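Local coordinates for protein peptidoglycan-N-acetylglucosamine deacetylase BC_1974 (Bacillus cereus, PDB 5N1P) that catalyses the zinc-dependent removal of acetyl groups from N-acetylglucosamine residues of peptidoglycan, releasing acetate, at residues Y5-D10 / K29-L34. Residues are numbered along the deposited sequence; the frame is centred on the assembly and turned at random.
Sequences YLTFDD and KATFFL. With ZN (zinc ion), chain F; 8GK (~{N}-oxidanylnaphthalene-1-carboxamide), chain E.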
# COMPACT_ATOMS: atom_id res chain seq x y z
N TYR A 5 4.57 2.75 -8.59
CA TYR A 5 3.60 1.97 -7.85
C TYR A 5 3.05 2.77 -6.68
O TYR A 5 3.69 2.86 -5.62
CB TYR A 5 4.22 0.67 -7.33
CG TYR A 5 4.70 -0.26 -8.43
CD1 TYR A 5 3.88 -1.28 -8.89
CD2 TYR A 5 5.97 -0.11 -8.99
CE1 TYR A 5 4.31 -2.13 -9.90
CE2 TYR A 5 6.40 -0.96 -9.99
CZ TYR A 5 5.57 -1.97 -10.44
OH TYR A 5 5.99 -2.81 -11.43
N LEU A 6 1.90 3.39 -6.88
CA LEU A 6 1.23 4.08 -5.80
C LEU A 6 0.68 3.04 -4.86
O LEU A 6 -0.01 2.11 -5.30
CB LEU A 6 0.10 4.96 -6.31
CG LEU A 6 0.42 6.31 -6.93
CD1 LEU A 6 -0.84 6.95 -7.47
CD2 LEU A 6 1.09 7.21 -5.90
N THR A 7 0.97 3.17 -3.57
CA THR A 7 0.42 2.23 -2.59
C THR A 7 -0.28 2.98 -1.47
O THR A 7 0.19 4.03 -1.01
CB THR A 7 1.50 1.27 -1.99
OG1 THR A 7 2.39 1.99 -1.11
CG2 THR A 7 2.31 0.59 -3.10
N PHE A 8 -1.42 2.45 -1.04
CA PHE A 8 -2.26 3.13 -0.07
C PHE A 8 -2.53 2.20 1.09
O PHE A 8 -3.13 1.15 0.91
CB PHE A 8 -3.58 3.58 -0.69
CG PHE A 8 -3.41 4.54 -1.82
CD1 PHE A 8 -3.24 5.89 -1.57
CD2 PHE A 8 -3.37 4.09 -3.14
CE1 PHE A 8 -3.05 6.80 -2.62
CE2 PHE A 8 -3.19 4.99 -4.19
CZ PHE A 8 -3.02 6.34 -3.93
N ASP A 9 -2.11 2.62 2.28
CA ASP A 9 -2.23 1.83 3.51
C ASP A 9 -3.38 2.27 4.41
O ASP A 9 -3.77 3.44 4.41
CB ASP A 9 -0.95 1.94 4.35
CG ASP A 9 0.24 1.19 3.77
OD1 ASP A 9 0.11 0.59 2.69
OD2 ASP A 9 1.32 1.22 4.42
N ASP A 10 -3.86 1.31 5.21
CA ASP A 10 -4.67 1.50 6.42
C ASP A 10 -6.17 1.53 6.14
O ASP A 10 -6.97 1.65 7.08
CB ASP A 10 -4.30 2.78 7.21
CG ASP A 10 -2.86 2.80 7.72
OD1 ASP A 10 -2.16 1.76 7.72
OD2 ASP A 10 -2.41 3.88 8.17
N LYS A 29 -3.51 2.59 -12.20
CA LYS A 29 -3.77 1.42 -11.36
C LYS A 29 -2.84 1.52 -10.15
O LYS A 29 -1.72 1.99 -10.26
CB LYS A 29 -3.53 0.12 -12.12
CG LYS A 29 -4.41 -0.07 -13.36
CD LYS A 29 -5.89 -0.01 -13.02
CE LYS A 29 -6.74 -0.59 -14.16
NZ LYS A 29 -6.69 0.26 -15.38
N ALA A 30 -3.32 1.08 -8.99
CA ALA A 30 -2.58 1.26 -7.76
C ALA A 30 -2.69 0.01 -6.89
O ALA A 30 -3.28 -0.99 -7.31
CB ALA A 30 -3.10 2.48 -7.01
N THR A 31 -2.12 0.09 -5.69
CA THR A 31 -2.05 -1.05 -4.78
C THR A 31 -2.55 -0.61 -3.42
O THR A 31 -2.20 0.46 -2.95
CB THR A 31 -0.60 -1.57 -4.70
OG1 THR A 31 -0.18 -2.00 -6.00
CG2 THR A 31 -0.45 -2.71 -3.70
N PHE A 32 -3.40 -1.43 -2.79
CA PHE A 32 -4.02 -1.09 -1.52
C PHE A 32 -3.67 -2.13 -0.48
O PHE A 32 -3.80 -3.31 -0.76
CB PHE A 32 -5.55 -1.02 -1.66
CG PHE A 32 -6.02 0.14 -2.49
CD1 PHE A 32 -6.09 0.04 -3.87
CD2 PHE A 32 -6.34 1.34 -1.89
CE1 PHE A 32 -6.50 1.11 -4.63
CE2 PHE A 32 -6.76 2.43 -2.65
CZ PHE A 32 -6.84 2.31 -4.03
N PHE A 33 -3.28 -1.70 0.72
CA PHE A 33 -2.95 -2.62 1.80
C PHE A 33 -3.91 -2.38 2.94
O PHE A 33 -3.92 -1.31 3.56
CB PHE A 33 -1.48 -2.43 2.24
CG PHE A 33 -0.48 -2.84 1.19
CD1 PHE A 33 -0.29 -4.19 0.89
CD2 PHE A 33 0.27 -1.89 0.52
CE1 PHE A 33 0.65 -4.58 -0.04
CE2 PHE A 33 1.21 -2.28 -0.44
CZ PHE A 33 1.40 -3.62 -0.72
N LEU A 34 -4.77 -3.37 3.18
CA LEU A 34 -5.96 -3.18 3.99
C LEU A 34 -5.83 -3.75 5.39
O LEU A 34 -5.21 -4.79 5.59
CB LEU A 34 -7.15 -3.84 3.30
CG LEU A 34 -7.39 -3.47 1.82
CD1 LEU A 34 -8.71 -4.10 1.38
CD2 LEU A 34 -7.41 -1.96 1.68
ZN ZN F . -0.17 1.43 8.48
C1 8GK E . 2.73 2.20 8.12
C2 8GK E . 3.91 2.90 8.70
C3 8GK E . 3.74 3.62 9.88
C4 8GK E . 4.83 4.27 10.45
C5 8GK E . 6.09 4.19 9.86
C6 8GK E . 6.26 3.46 8.69
C7 8GK E . 5.17 2.81 8.11
C8 8GK E . 4.64 4.99 11.62
C9 8GK E . 3.38 5.08 12.21
C10 8GK E . 2.29 4.43 11.63
C11 8GK E . 2.48 3.70 10.46
O12 8GK E . 2.28 1.26 8.76
N13 8GK E . 2.16 2.59 6.98
O14 8GK E . 0.78 2.43 6.87
O HOH W 1 0.81 0.20 -7.25
O HOH W 2 0.55 3.13 -9.33
O HOH W 3 -0.19 3.60 9.24
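In a beta-alpha-beta unit at the heart of the NodB-type (CE4) deacetylase domain, Phe-8 and Phe-32, with Thr-7 beside Thr-31 and Asp-9 beside Phe-33, pair in register on adjacent parallel strands joined by helix 16-25; the strand axes are nearly parallel. Thr-31 N donates to Leu-6 O, Phe-8 N to Thr-31 O and Phe-33 N to Phe-8 O, each 2.9 Å between N and O. The last is the straightest, 171° at the hydrogen. A fourth bond, Asp-10 N to Phe-33 O at 3.1 Å, continues the ladder to the point where the chain turns its corner.

On the face turned to helix 16-25, the rings of Phe-8 and Phe-32 lie side by side, their planes 26° apart but slid so far that overlap is slight. Phe-32 CD2 meets Phe-8 CB at 3.8 Å, whereas Ala-30 CB touches the Phe-8 ring edge at CE2, 3.8 Å away. Leu-19 touches both phenylalanines.

On the other face, Phe-33 presents its ring edge to Thr-7 CB and to Asp-9. With Asp-9 CG anti to its own carbonyl carbon, OD1 comes within 3.3 Å of Phe-33 CD2, the carboxylate standing 78° from the ring plane. Arg-97 forms a salt bridge with that same OD1, an arrangement consistent with Arg-97 holding the carboxylate of this inferred proton acceptor, with the Phe-33 edge packed beside it. Its other oxygen, OD2, faces the hydroxamate inhibitor, 2.8 Å from O14.

At the corner, Asp-10 joins His-59 and His-63 in binding zinc. Its OD1 is the metal ligand, while OD2 takes a short hydrogen bond, 2.5 Å, from the oxygen of a zinc-bound water.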